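Local coordinates for transcriptional regulator (Pseudomonas aeruginosa, PDB 3E7Q), which probably binds operator DNA through an N-terminal helix-turn-helix and represses transcription as a TetR-type regulator, at residues L110-L114 / W174-L179; R72-L77 / A98-L104; Y137-L141 / I164-L170; A65-T70 / W113-W117; R89-S93 / E194-D198. One frame throughout, in Å; residues are numbered along the deposited sequence.

Overall arrangement
Followed from the N terminus, the chain passes the predicted helix-turn-helix and enters the long helix 58-82, which opens contact 4 and then contact 2. Contact 2 closes first, when the chain turns back through helices 88-99 and 102-105, and is nested in the larger loop that contact 4 closes on helix 110-120. That helix also opens contact 1, whose loop runs to the end of helix 159-179 and encloses contact 3, between helices 124-152 and 159-179. Contact 5 spans the widest loop, from helix 88-99 to helix 186-204; it encloses contacts 1 and 3 and crosses contacts 2 and 4. Contacts 2 and 4 tie helix 58-82 to the C-terminal helical domain; the others join helices within it.

Contact 1. Residues L110-L114 / W174-L179; sequences LDAWL and WLESGL
Leu-110 drives its side chain as a knob into a hole on helix 159-179 formed by Trp-174, Leu-175, Gly-178 and Leu-179. Its two methyls divide the work: CD1 lies 4.0 Å from Trp-174 CZ3 and equally near Leu-175 CD1, while CD2 sits over the backbone of Gly-178, 3.9 Å from Gly-178 O, and also touches Leu-179 CD2. With no side chain on Gly-178, the two backbones come within 6.4 Å, from Leu-110 CA to Gly-178 CA. Beside the knob, Trp-174 and Trp-113 make a T-shaped pair, the edge of Trp-174 directed at the face of Trp-113, planes 69° apart. The closest atoms are Trp-174 CH2 and Trp-113 CD1, at 3.7 Å. In this all-helical C-terminal domain, of the kind that in TetR relatives carries effector pocket and dimer interface, the contact brings the start of helix 110-120 against the end of helix 159-179, the segment axes crossing at -126°. Trp-174 reaches helix 110-120 with its CG trans to the backbone N (chi1 180°), and its NE1 is hydrogen-bonded to Leu-104 O, which would limit turning of the ring. Farther out, Leu-175 and Leu-114 pack against Trp-117 and Gly-118 of the second subunit, respectively.

Contact 2. Residues R72-L77 / A98-L104; sequences RVMRLL and ASFSAEL
Ala-98, near the end of helix 88-99, meets Leu-77 through its methyl, with Ala-98 CB 4.0 Å from Leu-77 CD2. The same leucine methyl packs on Ser-99 OG, whose hydrogen bond goes to Phe-95 O one turn back. The helix then breaks: Phe-100 leaves helical geometry, its side chain packing on helices 159-179 and 186-204. Ser-101 secures the turn, its OG hydrogen-bonded to Ala-98 O at 2.6 Å and its backbone N reaching the same carbonyl from the same face. At Glu-103 the chain faces helix 58-82 again. The backbone oxygen Glu-103 O lies at the edge of the Arg-72 guanidinium, 3.6 Å from Arg-72 NH2, while the carboxylate leads away. Leu-104 carries the centre of the contact as a knob among Arg-72, Val-73, Leu-76 and Leu-77, a knob-into-hole joint between helix 58-82, which follows the predicted helix-turn-helix, and the break separating helices 88-99 and 102-105. Its CD2 lies 3.6 Å from Val-73 CG2 and also touches Leu-76 CD1; its CD1 presses on Leu-77 CD2 at 3.4 Å, tighter than usual for carbons. Arg-72 arrives along an extended chain, one face of its guanidinium covered by Leu-76 CD1 of its own helix. No hydrogen bond spans the two segments, and Arg-72 NH2 stays 6.6 Å from Glu-103 OE1. The junction thus appears to rest mainly on apolar packing around Leu-104, with charge attraction at most a supplement.

Contact 3. Residues Y137-L141 / I164-L170; sequences YRALL and ISLSALL
The ring of Tyr-137 turns its edge to Ser-167, whose CB lies in the ring plane and whose OG approaches Tyr-137 CE2 to 3.4 Å. The first torsion, chi1 -178°, swings the ring away from its own backbone nitrogen and across to helix 159-179, and the phenol oxygen ends against Leu-170, with Tyr-137 OH 3.5 Å from Leu-170 CD1. The other flat group, the guanidinium of Arg-138, is met obliquely by Ile-164. Most of that pairing is aliphatic: the two side chains run alongside in the same direction, Arg-138 CD 3.6 Å from Ile-164 CG1. Ser-167 lies at the middle of the interface, with Arg-138 CG also packed on its OG and Leu-141 CD1 3.4 Å from Ser-167 OG. This hydroxyl is enclosed largely by carbon on the facing helix, and its hydrogen bond goes back to Ala-163 O, one turn earlier, which satisfies it. Leu-141 splits its methyls, CD1 on Ser-167 and CD2 against Leu-166 CD2 at 3.7 Å, the two leucines meeting nearly at right angles. The small Ser-167 suits a segment-axis separation of 9.6 Å and crossing angle of 119° in this helix-on-helix packing of the TetR-type C-terminal domain. Phe-95 of helix 88-99 covers Leu-141 and Leu-170, Trp-196 of helix 186-204 backs Leu-166, Leu-77 of helix 58-82 packs on Tyr-137, and Ile-164 meets Ile-192 of the second subunit, consistent with the family's dimer interface.

Contact 4. Residues A65-T70 / W113-W117; sequences AYLAVT and WLAFW
Ala-65 opens the contact by setting its methyl near the far end of the Phe-116 ring, Ala-65 CB to Phe-116 CZ being 4.2 Å. Tyr-66 follows with an offset stack on Phe-116: the planes are 11° apart, the centroids 4.5 Å. The two side chains run in opposite directions, so each ring also covers the root of the other; Phe-116 CB stands over the centre of the tyrosine ring and Tyr-66 CA over the phenylalanine face, two CH-pi contacts. The edge of Tyr-66 meets Trp-113 CZ3, and its OH, hydrogen-bonded to His-130 ND1, lies at the edge of Trp-117. One turn on, Val-69 CG1 packs 3.4 Å from Trp-113 CZ2. Thr-70 presents CG2 to Trp-113 CH2, also at 3.4 Å, while OG1 bonds back to Tyr-66 O (2.9 Å). Between helix 58-82, which follows the predicted helix-turn-helix, and helix 110-120, these segments are joined by aromatic and apolar contacts with no hydrogen bond across, the nearby hydroxyls being satisfied on other partners.

Contact 5. Residues R89-S93 / E194-D198; sequences RPRLS and EAWVD
Val-197 and Leu-92 make the buried apolar side of this contact, with Leu-92 CD1 4.0 Å from Val-197 CG1. That valine methyl also lies over the centre of the Arg-89 guanidinium, 3.5 Å from Arg-89 NE, and so supports the flat group from one face. By contrast, the partly exposed, water-containing side is a salt-bridge network spread round the guanidinium edge. Bends at chi2 and chi3 (-133° and 46°) bring Arg-89 end-on to Asp-198, NH1 and NH2 both gripping OD1, with NH1 at 2.8 Å. Arg-89 NH2 also meets Glu-194 OE1 on its anti side at 3.0 Å, in a nearly straight bond (163°). A water accepts from Arg-89 NE and donates to Glu-194 OE1 and Ser-93 OG, bridging the two helices. Arg-89 has a further salt bridge to Glu-201, and Asp-198 OD2 one to Arg-207 of the second subunit. Inward, Leu-148 of helix 124-152 packs on Arg-89 and Val-197, and Leu-166 of helix 159-179 on Leu-92, setting helices 88-99 and 186-204 into the C-terminal bundle.

Contact 1. Residues L110-L114 / W174-L179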
# COMPACT_ATOMS: atom_id res chain seq x y z
N LEU B 110 5.74 -3.64 8.46
CA LEU B 110 5.19 -2.65 7.52
C LEU B 110 6.31 -1.82 6.92
O LEU B 110 6.38 -1.64 5.71
CB LEU B 110 4.18 -1.74 8.21
CG LEU B 110 3.69 -0.50 7.44
CD1 LEU B 110 2.75 -0.90 6.36
CD2 LEU B 110 3.03 0.55 8.37
N ASP B 111 7.21 -1.37 7.79
CA ASP B 111 8.33 -0.55 7.39
C ASP B 111 9.22 -1.22 6.34
O ASP B 111 9.77 -0.54 5.45
CB ASP B 111 9.21 -0.18 8.61
CG ASP B 111 8.41 -0.04 9.94
OD1 ASP B 111 8.53 1.07 10.56
OD2 ASP B 111 7.70 -1.02 10.36
N ALA B 112 9.36 -2.55 6.47
CA ALA B 112 10.18 -3.35 5.56
C ALA B 112 9.55 -3.40 4.17
O ALA B 112 10.20 -3.12 3.19
CB ALA B 112 10.38 -4.75 6.11
N TRP B 113 8.27 -3.71 4.10
CA TRP B 113 7.54 -3.69 2.82
C TRP B 113 7.54 -2.33 2.15
O TRP B 113 7.71 -2.23 0.93
CB TRP B 113 6.10 -4.15 3.03
CG TRP B 113 6.04 -5.52 3.31
CD1 TRP B 113 6.14 -6.11 4.56
CD2 TRP B 113 5.94 -6.58 2.36
NE1 TRP B 113 6.07 -7.47 4.43
CE2 TRP B 113 5.94 -7.80 3.10
CE3 TRP B 113 5.83 -6.62 0.95
CZ2 TRP B 113 5.83 -9.06 2.48
CZ3 TRP B 113 5.72 -7.87 0.33
CH2 TRP B 113 5.73 -9.08 1.09
N LEU B 114 7.40 -1.28 2.95
CA LEU B 114 7.42 0.05 2.42
C LEU B 114 8.78 0.39 1.74
O LEU B 114 8.84 0.98 0.68
CB LEU B 114 7.05 1.04 3.50
CG LEU B 114 5.60 1.10 4.01
CD1 LEU B 114 5.60 2.12 5.13
CD2 LEU B 114 4.65 1.52 2.96
N TRP B 174 -4.46 -4.89 4.56
CA TRP B 174 -3.25 -5.11 5.31
C TRP B 174 -2.54 -3.76 5.59
O TRP B 174 -2.12 -3.51 6.69
CB TRP B 174 -2.34 -6.10 4.56
CG TRP B 174 -1.09 -6.36 5.27
CD1 TRP B 174 -0.88 -7.26 6.28
CD2 TRP B 174 0.16 -5.68 5.09
NE1 TRP B 174 0.41 -7.18 6.74
CE2 TRP B 174 1.07 -6.22 6.01
CE3 TRP B 174 0.58 -4.65 4.25
CZ2 TRP B 174 2.37 -5.79 6.09
CZ3 TRP B 174 1.90 -4.20 4.33
CH2 TRP B 174 2.77 -4.75 5.25
N LEU B 175 -2.45 -2.91 4.57
CA LEU B 175 -1.84 -1.61 4.67
C LEU B 175 -2.58 -0.70 5.68
O LEU B 175 -1.98 -0.09 6.56
CB LEU B 175 -1.74 -0.97 3.26
CG LEU B 175 -1.19 0.47 3.12
CD1 LEU B 175 0.31 0.55 3.57
CD2 LEU B 175 -1.38 0.96 1.67
N GLU B 176 -3.90 -0.64 5.59
CA GLU B 176 -4.64 0.12 6.58
C GLU B 176 -4.55 -0.39 8.01
O GLU B 176 -4.57 0.42 8.90
CB GLU B 176 -6.11 0.32 6.18
CG GLU B 176 -6.84 1.31 7.14
CD GLU B 176 -5.97 2.53 7.68
OE1 GLU B 176 -5.19 3.20 6.91
OE2 GLU B 176 -6.12 2.81 8.92
N SER B 177 -4.47 -1.70 8.23
CA SER B 177 -4.30 -2.26 9.57
C SER B 177 -3.03 -1.72 10.14
O SER B 177 -3.02 -1.32 11.28
CB SER B 177 -4.24 -3.81 9.62
OG SER B 177 -5.37 -4.45 8.99
N GLY B 178 -1.96 -1.73 9.35
CA GLY B 178 -0.67 -1.27 9.79
C GLY B 178 -0.56 0.25 9.95
O GLY B 178 0.02 0.72 10.90
N LEU B 179 -1.13 1.02 9.05
CA LEU B 179 -1.11 2.49 9.22
C LEU B 179 -1.95 3.00 10.43
O LEU B 179 -1.60 4.01 11.09
CB LEU B 179 -1.52 3.19 7.96
CG LEU B 179 -0.53 3.05 6.80
CD1 LEU B 179 -1.17 3.52 5.52
CD2 LEU B 179 0.73 3.79 7.10

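Contact 2. Residues R72-L77 / A98-L104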
# COMPACT_ATOMS: atom_id res chain seq x y z
N ARG B 72 8.22 -16.50 3.08
CA ARG B 72 7.62 -16.88 4.34
C ARG B 72 6.13 -16.68 4.33
O ARG B 72 5.39 -17.55 4.77
CB ARG B 72 8.24 -16.04 5.48
CG ARG B 72 7.50 -16.19 6.76
CD ARG B 72 8.09 -15.43 7.90
NE ARG B 72 7.12 -15.43 9.00
CZ ARG B 72 6.02 -14.66 9.07
NH1 ARG B 72 5.76 -13.77 8.12
NH2 ARG B 72 5.18 -14.76 10.13
N VAL B 73 5.68 -15.50 3.88
CA VAL B 73 4.25 -15.22 3.69
C VAL B 73 3.56 -16.31 2.83
O VAL B 73 2.53 -16.89 3.24
CB VAL B 73 3.98 -13.85 3.01
CG1 VAL B 73 2.48 -13.76 2.44
CG2 VAL B 73 4.29 -12.72 3.95
N MET B 74 4.15 -16.60 1.67
CA MET B 74 3.64 -17.66 0.81
C MET B 74 3.59 -19.05 1.40
O MET B 74 2.68 -19.81 1.07
CB MET B 74 4.46 -17.75 -0.47
CG MET B 74 4.15 -16.60 -1.40
SD MET B 74 2.44 -16.48 -2.00
CE MET B 74 2.29 -18.12 -2.73
N ARG B 75 4.59 -19.40 2.20
CA ARG B 75 4.57 -20.67 2.90
C ARG B 75 3.39 -20.75 3.82
O ARG B 75 2.71 -21.78 3.91
CB ARG B 75 5.81 -20.92 3.74
CG ARG B 75 6.90 -21.62 2.99
CD ARG B 75 7.96 -22.19 3.98
NE ARG B 75 8.65 -21.16 4.78
CZ ARG B 75 9.55 -20.28 4.31
NH1 ARG B 75 9.86 -20.22 3.01
NH2 ARG B 75 10.10 -19.39 5.14
N LEU B 76 3.14 -19.67 4.53
CA LEU B 76 2.09 -19.68 5.51
C LEU B 76 0.75 -19.68 4.78
O LEU B 76 -0.16 -20.37 5.21
CB LEU B 76 2.21 -18.48 6.45
CG LEU B 76 3.36 -18.49 7.43
CD1 LEU B 76 3.25 -17.22 8.27
CD2 LEU B 76 3.40 -19.78 8.32
N LEU B 77 0.63 -18.90 3.70
CA LEU B 77 -0.63 -18.82 2.95
C LEU B 77 -0.96 -20.14 2.20
O LEU B 77 -2.12 -20.54 2.17
CB LEU B 77 -0.64 -17.63 2.02
CG LEU B 77 -0.69 -16.28 2.77
CD1 LEU B 77 -0.59 -15.08 1.83
CD2 LEU B 77 -1.92 -16.18 3.69
N ALA B 98 -5.62 -16.80 7.93
CA ALA B 98 -4.15 -16.66 7.97
C ALA B 98 -3.71 -15.21 7.71
O ALA B 98 -2.79 -14.69 8.39
CB ALA B 98 -3.45 -17.61 7.04
N SER B 99 -4.39 -14.57 6.77
CA SER B 99 -4.06 -13.18 6.35
C SER B 99 -4.19 -12.13 7.45
O SER B 99 -3.49 -11.14 7.41
CB SER B 99 -4.96 -12.73 5.19
OG SER B 99 -4.67 -13.40 3.97
N PHE B 100 -5.08 -12.35 8.40
CA PHE B 100 -5.37 -11.39 9.45
C PHE B 100 -4.98 -11.95 10.84
O PHE B 100 -5.31 -11.38 11.87
CB PHE B 100 -6.86 -10.99 9.37
CG PHE B 100 -7.16 -10.12 8.18
CD1 PHE B 100 -6.96 -8.77 8.23
CD2 PHE B 100 -7.64 -10.66 6.97
CE1 PHE B 100 -7.21 -7.96 7.09
CE2 PHE B 100 -7.88 -9.87 5.88
CZ PHE B 100 -7.68 -8.54 5.95
N SER B 101 -4.23 -13.04 10.84
CA SER B 101 -3.61 -13.60 12.02
C SER B 101 -2.44 -12.71 12.38
O SER B 101 -1.95 -11.96 11.53
CB SER B 101 -3.12 -15.02 11.73
OG SER B 101 -2.00 -14.98 10.84
N ALA B 102 -2.01 -12.78 13.63
CA ALA B 102 -0.89 -12.00 14.17
C ALA B 102 0.43 -12.19 13.39
O ALA B 102 1.22 -11.29 13.26
CB ALA B 102 -0.69 -12.39 15.62
N GLU B 103 0.63 -13.38 12.84
CA GLU B 103 1.82 -13.69 12.04
C GLU B 103 1.91 -12.79 10.78
O GLU B 103 2.85 -12.00 10.62
CB GLU B 103 1.82 -15.18 11.68
CG GLU B 103 2.00 -16.15 12.90
CD GLU B 103 0.75 -16.28 13.83
OE1 GLU B 103 -0.38 -16.19 13.32
OE2 GLU B 103 0.91 -16.48 15.08
N LEU B 104 0.89 -12.83 9.93
CA LEU B 104 0.88 -12.00 8.72
C LEU B 104 0.37 -10.56 8.97
O LEU B 104 0.61 -9.66 8.14
CB LEU B 104 0.09 -12.68 7.60
CG LEU B 104 0.75 -14.00 7.20
CD1 LEU B 104 -0.07 -14.76 6.18
CD2 LEU B 104 2.22 -13.82 6.70

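Contact 3. Residues Y137-L141 / I164-L170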
# COMPACT_ATOMS: atom_id res chain seq x y z
N TYR B 137 1.51 -15.18 -5.59
CA TYR B 137 0.44 -14.87 -4.68
C TYR B 137 -0.93 -14.94 -5.41
O TYR B 137 -1.89 -15.65 -4.99
CB TYR B 137 0.72 -13.49 -4.05
CG TYR B 137 -0.29 -13.02 -3.04
CD1 TYR B 137 -0.18 -13.37 -1.70
CD2 TYR B 137 -1.34 -12.22 -3.42
CE1 TYR B 137 -1.08 -12.93 -0.78
CE2 TYR B 137 -2.31 -11.81 -2.51
CZ TYR B 137 -2.18 -12.16 -1.19
OH TYR B 137 -3.09 -11.69 -0.30
N ARG B 138 -0.99 -14.23 -6.53
CA ARG B 138 -2.19 -14.29 -7.41
C ARG B 138 -2.48 -15.69 -7.99
O ARG B 138 -3.64 -16.03 -8.12
CB ARG B 138 -2.09 -13.25 -8.55
CG ARG B 138 -2.34 -11.82 -8.10
CD ARG B 138 -2.31 -10.85 -9.24
NE ARG B 138 -0.95 -10.79 -9.83
CZ ARG B 138 -0.66 -10.97 -11.11
NH1 ARG B 138 -1.59 -11.17 -12.02
NH2 ARG B 138 0.59 -10.93 -11.49
N ALA B 139 -1.46 -16.44 -8.41
CA ALA B 139 -1.64 -17.80 -8.95
C ALA B 139 -2.35 -18.65 -7.89
O ALA B 139 -3.25 -19.42 -8.23
CB ALA B 139 -0.29 -18.46 -9.34
N LEU B 140 -1.96 -18.51 -6.62
CA LEU B 140 -2.63 -19.25 -5.53
C LEU B 140 -4.12 -18.94 -5.45
O LEU B 140 -4.96 -19.85 -5.24
CB LEU B 140 -2.03 -18.86 -4.20
CG LEU B 140 -1.86 -19.84 -3.07
CD1 LEU B 140 -1.03 -21.08 -3.52
CD2 LEU B 140 -1.15 -19.09 -1.98
N LEU B 141 -4.43 -17.65 -5.55
CA LEU B 141 -5.80 -17.19 -5.49
C LEU B 141 -6.56 -17.52 -6.78
O LEU B 141 -7.74 -17.81 -6.70
CB LEU B 141 -5.90 -15.70 -5.14
CG LEU B 141 -5.59 -15.30 -3.70
CD1 LEU B 141 -5.38 -13.81 -3.61
CD2 LEU B 141 -6.74 -15.78 -2.75
N ILE B 164 -6.69 -10.47 -9.14
CA ILE B 164 -6.17 -9.16 -8.97
C ILE B 164 -7.07 -8.33 -8.02
O ILE B 164 -6.55 -7.61 -7.16
CB ILE B 164 -5.98 -8.39 -10.34
CG1 ILE B 164 -4.81 -8.99 -11.11
CG2 ILE B 164 -5.86 -6.81 -10.11
CD1 ILE B 164 -4.86 -8.78 -12.63
N SER B 165 -8.37 -8.48 -8.11
CA SER B 165 -9.31 -7.73 -7.27
C SER B 165 -9.18 -8.12 -5.80
O SER B 165 -9.10 -7.27 -4.89
CB SER B 165 -10.74 -7.98 -7.76
OG SER B 165 -11.70 -7.27 -6.99
N LEU B 166 -9.24 -9.41 -5.57
CA LEU B 166 -9.10 -9.93 -4.25
C LEU B 166 -7.69 -9.63 -3.60
O LEU B 166 -7.64 -9.27 -2.42
CB LEU B 166 -9.42 -11.45 -4.24
CG LEU B 166 -9.47 -12.10 -2.84
CD1 LEU B 166 -10.49 -11.36 -1.88
CD2 LEU B 166 -9.74 -13.61 -2.94
N SER B 167 -6.59 -9.80 -4.33
CA SER B 167 -5.27 -9.38 -3.86
C SER B 167 -5.21 -7.90 -3.52
O SER B 167 -4.66 -7.52 -2.50
CB SER B 167 -4.17 -9.66 -4.90
OG SER B 167 -4.22 -11.04 -5.23
N ALA B 168 -5.77 -7.07 -4.38
CA ALA B 168 -5.87 -5.66 -4.12
C ALA B 168 -6.59 -5.35 -2.80
O ALA B 168 -6.10 -4.55 -2.01
CB ALA B 168 -6.49 -4.95 -5.34
N LEU B 169 -7.71 -6.01 -2.54
CA LEU B 169 -8.49 -5.82 -1.32
C LEU B 169 -7.71 -6.20 -0.07
O LEU B 169 -7.70 -5.44 0.90
CB LEU B 169 -9.78 -6.60 -1.34
CG LEU B 169 -10.75 -6.56 -0.12
CD1 LEU B 169 -11.18 -5.13 0.15
CD2 LEU B 169 -11.97 -7.48 -0.33
N LEU B 170 -7.06 -7.36 -0.11
CA LEU B 170 -6.18 -7.86 0.94
C LEU B 170 -5.03 -6.96 1.24
O LEU B 170 -4.81 -6.62 2.39
CB LEU B 170 -5.65 -9.28 0.60
CG LEU B 170 -6.74 -10.31 0.85
CD1 LEU B 170 -6.59 -11.55 -0.06
CD2 LEU B 170 -6.68 -10.65 2.32

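Contact 4. Residues A65-T70 / W113-W117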
# COMPACT_ATOMS: atom_id res chain seq x y z
N ALA B 65 16.64 -10.29 1.38
CA ALA B 65 15.63 -10.04 2.43
C ALA B 65 14.17 -10.06 1.90
O ALA B 65 13.27 -10.60 2.57
CB ALA B 65 15.90 -8.75 3.16
N TYR B 66 13.96 -9.42 0.74
CA TYR B 66 12.66 -9.35 0.08
C TYR B 66 12.19 -10.76 -0.25
O TYR B 66 11.09 -11.12 0.06
CB TYR B 66 12.75 -8.49 -1.21
CG TYR B 66 11.42 -7.99 -1.85
CD1 TYR B 66 10.17 -8.24 -1.29
CD2 TYR B 66 11.45 -7.23 -2.99
CE1 TYR B 66 9.01 -7.78 -1.87
CE2 TYR B 66 10.31 -6.74 -3.57
CZ TYR B 66 9.09 -7.01 -3.01
OH TYR B 66 7.94 -6.53 -3.62
N LEU B 67 13.07 -11.57 -0.81
CA LEU B 67 12.78 -12.97 -1.13
C LEU B 67 12.43 -13.85 0.06
O LEU B 67 11.55 -14.72 -0.04
CB LEU B 67 13.95 -13.60 -1.89
CG LEU B 67 13.81 -13.58 -3.41
CD1 LEU B 67 15.13 -13.88 -4.12
CD2 LEU B 67 12.66 -14.57 -3.89
N ALA B 68 13.19 -13.68 1.15
CA ALA B 68 12.93 -14.35 2.40
C ALA B 68 11.55 -13.94 2.92
O ALA B 68 10.79 -14.79 3.31
CB ALA B 68 14.01 -14.02 3.45
N VAL B 69 11.22 -12.66 2.90
CA VAL B 69 10.01 -12.18 3.56
C VAL B 69 8.76 -12.70 2.78
O VAL B 69 7.85 -13.34 3.39
CB VAL B 69 10.01 -10.65 3.73
CG1 VAL B 69 8.66 -10.13 3.98
CG2 VAL B 69 10.91 -10.22 4.87
N THR B 70 8.77 -12.46 1.46
CA THR B 70 7.75 -12.99 0.57
C THR B 70 7.63 -14.51 0.58
O THR B 70 6.52 -15.02 0.54
CB THR B 70 7.93 -12.51 -0.90
OG1 THR B 70 9.22 -12.87 -1.38
CG2 THR B 70 7.72 -10.97 -0.99
N TRP B 113 8.27 -3.71 4.10
CA TRP B 113 7.54 -3.69 2.82
C TRP B 113 7.54 -2.33 2.15
O TRP B 113 7.71 -2.23 0.93
CB TRP B 113 6.10 -4.15 3.03
CG TRP B 113 6.04 -5.52 3.31
CD1 TRP B 113 6.14 -6.11 4.56
CD2 TRP B 113 5.94 -6.58 2.36
NE1 TRP B 113 6.07 -7.47 4.43
CE2 TRP B 113 5.94 -7.80 3.10
CE3 TRP B 113 5.83 -6.62 0.95
CZ2 TRP B 113 5.83 -9.06 2.48
CZ3 TRP B 113 5.72 -7.87 0.33
CH2 TRP B 113 5.73 -9.08 1.09
N LEU B 114 7.40 -1.28 2.95
CA LEU B 114 7.42 0.05 2.42
C LEU B 114 8.78 0.39 1.74
O LEU B 114 8.84 0.98 0.68
CB LEU B 114 7.05 1.04 3.50
CG LEU B 114 5.60 1.10 4.01
CD1 LEU B 114 5.60 2.12 5.13
CD2 LEU B 114 4.65 1.52 2.96
N ALA B 115 9.85 -0.10 2.35
CA ALA B 115 11.19 0.07 1.84
C ALA B 115 11.40 -0.77 0.55
O ALA B 115 12.02 -0.28 -0.40
CB ALA B 115 12.24 -0.28 2.94
N PHE B 116 10.89 -2.01 0.52
CA PHE B 116 10.97 -2.86 -0.70
C PHE B 116 10.23 -2.25 -1.91
O PHE B 116 10.71 -2.22 -3.04
CB PHE B 116 10.35 -4.24 -0.45
CG PHE B 116 11.04 -5.08 0.63
CD1 PHE B 116 12.41 -5.12 0.77
CD2 PHE B 116 10.27 -5.90 1.44
CE1 PHE B 116 13.02 -5.92 1.71
CE2 PHE B 116 10.85 -6.69 2.39
CZ PHE B 116 12.27 -6.69 2.53
N TRP B 117 9.03 -1.79 -1.65
CA TRP B 117 8.22 -1.18 -2.65
C TRP B 117 8.81 0.10 -3.22
O TRP B 117 8.55 0.44 -4.35
CB TRP B 117 6.88 -0.89 -2.03
CG TRP B 117 6.08 -2.07 -1.78
CD1 TRP B 117 6.21 -3.28 -2.38
CD2 TRP B 117 4.98 -2.18 -0.88
NE1 TRP B 117 5.25 -4.11 -1.92
CE2 TRP B 117 4.45 -3.46 -1.04
CE3 TRP B 117 4.36 -1.30 0.01
CZ2 TRP B 117 3.37 -3.93 -0.29
CZ3 TRP B 117 3.31 -1.73 0.74
CH2 TRP B 117 2.79 -3.04 0.58

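Contact 5. Residues R89-S93 / E194-D198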
# COMPACT_ATOMS: atom_id res chain seq x y z
N ARG B 89 -14.63 -22.36 -0.72
CA ARG B 89 -14.93 -21.35 0.31
C ARG B 89 -14.20 -21.64 1.62
O ARG B 89 -13.64 -20.73 2.22
CB ARG B 89 -16.45 -21.14 0.51
CG ARG B 89 -17.04 -20.45 -0.71
CD ARG B 89 -17.97 -19.27 -0.51
NE ARG B 89 -17.56 -18.21 0.45
CZ ARG B 89 -18.28 -17.11 0.66
NH1 ARG B 89 -19.34 -16.89 -0.07
NH2 ARG B 89 -17.92 -16.22 1.55
N PRO B 90 -14.16 -22.91 2.05
CA PRO B 90 -13.36 -23.19 3.25
C PRO B 90 -11.84 -22.86 3.10
O PRO B 90 -11.26 -22.32 4.03
CB PRO B 90 -13.61 -24.67 3.51
CG PRO B 90 -14.90 -24.97 2.86
CD PRO B 90 -14.84 -24.12 1.59
N ARG B 91 -11.27 -23.14 1.92
CA ARG B 91 -9.89 -22.77 1.54
C ARG B 91 -9.68 -21.24 1.48
O ARG B 91 -8.68 -20.73 2.00
CB ARG B 91 -9.51 -23.37 0.18
CG ARG B 91 -9.51 -24.87 0.08
CD ARG B 91 -8.97 -25.40 -1.25
NE ARG B 91 -8.36 -26.71 -1.02
CZ ARG B 91 -8.22 -27.68 -1.94
NH1 ARG B 91 -8.61 -27.49 -3.21
NH2 ARG B 91 -7.69 -28.87 -1.60
N LEU B 92 -10.61 -20.51 0.87
CA LEU B 92 -10.56 -19.04 0.90
C LEU B 92 -10.65 -18.49 2.36
O LEU B 92 -9.91 -17.59 2.71
CB LEU B 92 -11.64 -18.37 0.03
CG LEU B 92 -11.46 -18.38 -1.50
CD1 LEU B 92 -12.73 -18.01 -2.14
CD2 LEU B 92 -10.28 -17.51 -1.99
N SER B 93 -11.58 -19.01 3.16
CA SER B 93 -11.71 -18.62 4.58
C SER B 93 -10.49 -18.88 5.39
O SER B 93 -10.16 -18.09 6.24
CB SER B 93 -12.88 -19.33 5.25
OG SER B 93 -14.00 -19.08 4.46
N GLU B 194 -14.83 -12.19 3.17
CA GLU B 194 -15.95 -13.08 2.93
C GLU B 194 -17.05 -12.36 2.19
O GLU B 194 -17.73 -12.97 1.38
CB GLU B 194 -16.57 -13.62 4.23
CG GLU B 194 -15.69 -14.40 5.13
CD GLU B 194 -15.19 -15.71 4.56
OE1 GLU B 194 -15.58 -16.14 3.46
OE2 GLU B 194 -14.37 -16.37 5.26
N ALA B 195 -17.27 -11.08 2.52
CA ALA B 195 -18.34 -10.31 1.88
C ALA B 195 -18.09 -10.10 0.39
O ALA B 195 -19.03 -10.05 -0.44
CB ALA B 195 -18.57 -8.99 2.59
N TRP B 196 -16.81 -9.96 0.04
CA TRP B 196 -16.41 -9.89 -1.35
C TRP B 196 -16.72 -11.17 -2.15
O TRP B 196 -17.19 -11.13 -3.28
CB TRP B 196 -14.88 -9.68 -1.38
CG TRP B 196 -14.34 -9.53 -2.73
CD1 TRP B 196 -14.19 -8.36 -3.37
CD2 TRP B 196 -13.82 -10.55 -3.63
NE1 TRP B 196 -13.62 -8.57 -4.60
CE2 TRP B 196 -13.40 -9.90 -4.80
CE3 TRP B 196 -13.69 -11.94 -3.56
CZ2 TRP B 196 -12.87 -10.57 -5.90
CZ3 TRP B 196 -13.15 -12.61 -4.66
CH2 TRP B 196 -12.73 -11.91 -5.81
N VAL B 197 -16.34 -12.30 -1.58
CA VAL B 197 -16.68 -13.62 -2.16
C VAL B 197 -18.17 -13.79 -2.29
O VAL B 197 -18.62 -14.27 -3.32
CB VAL B 197 -16.07 -14.82 -1.36
CG1 VAL B 197 -16.27 -16.11 -2.09
CG2 VAL B 197 -14.56 -14.58 -1.08
N ASP B 198 -18.91 -13.37 -1.25
CA ASP B 198 -20.38 -13.40 -1.30
C ASP B 198 -20.87 -12.64 -2.51
O ASP B 198 -21.76 -13.10 -3.22
CB ASP B 198 -21.04 -12.72 -0.08
CG ASP B 198 -20.91 -13.50 1.22
OD1 ASP B 198 -20.46 -14.66 1.25
OD2 ASP B 198 -21.27 -12.91 2.25
O HOH W 1 -14.99 -18.27 1.99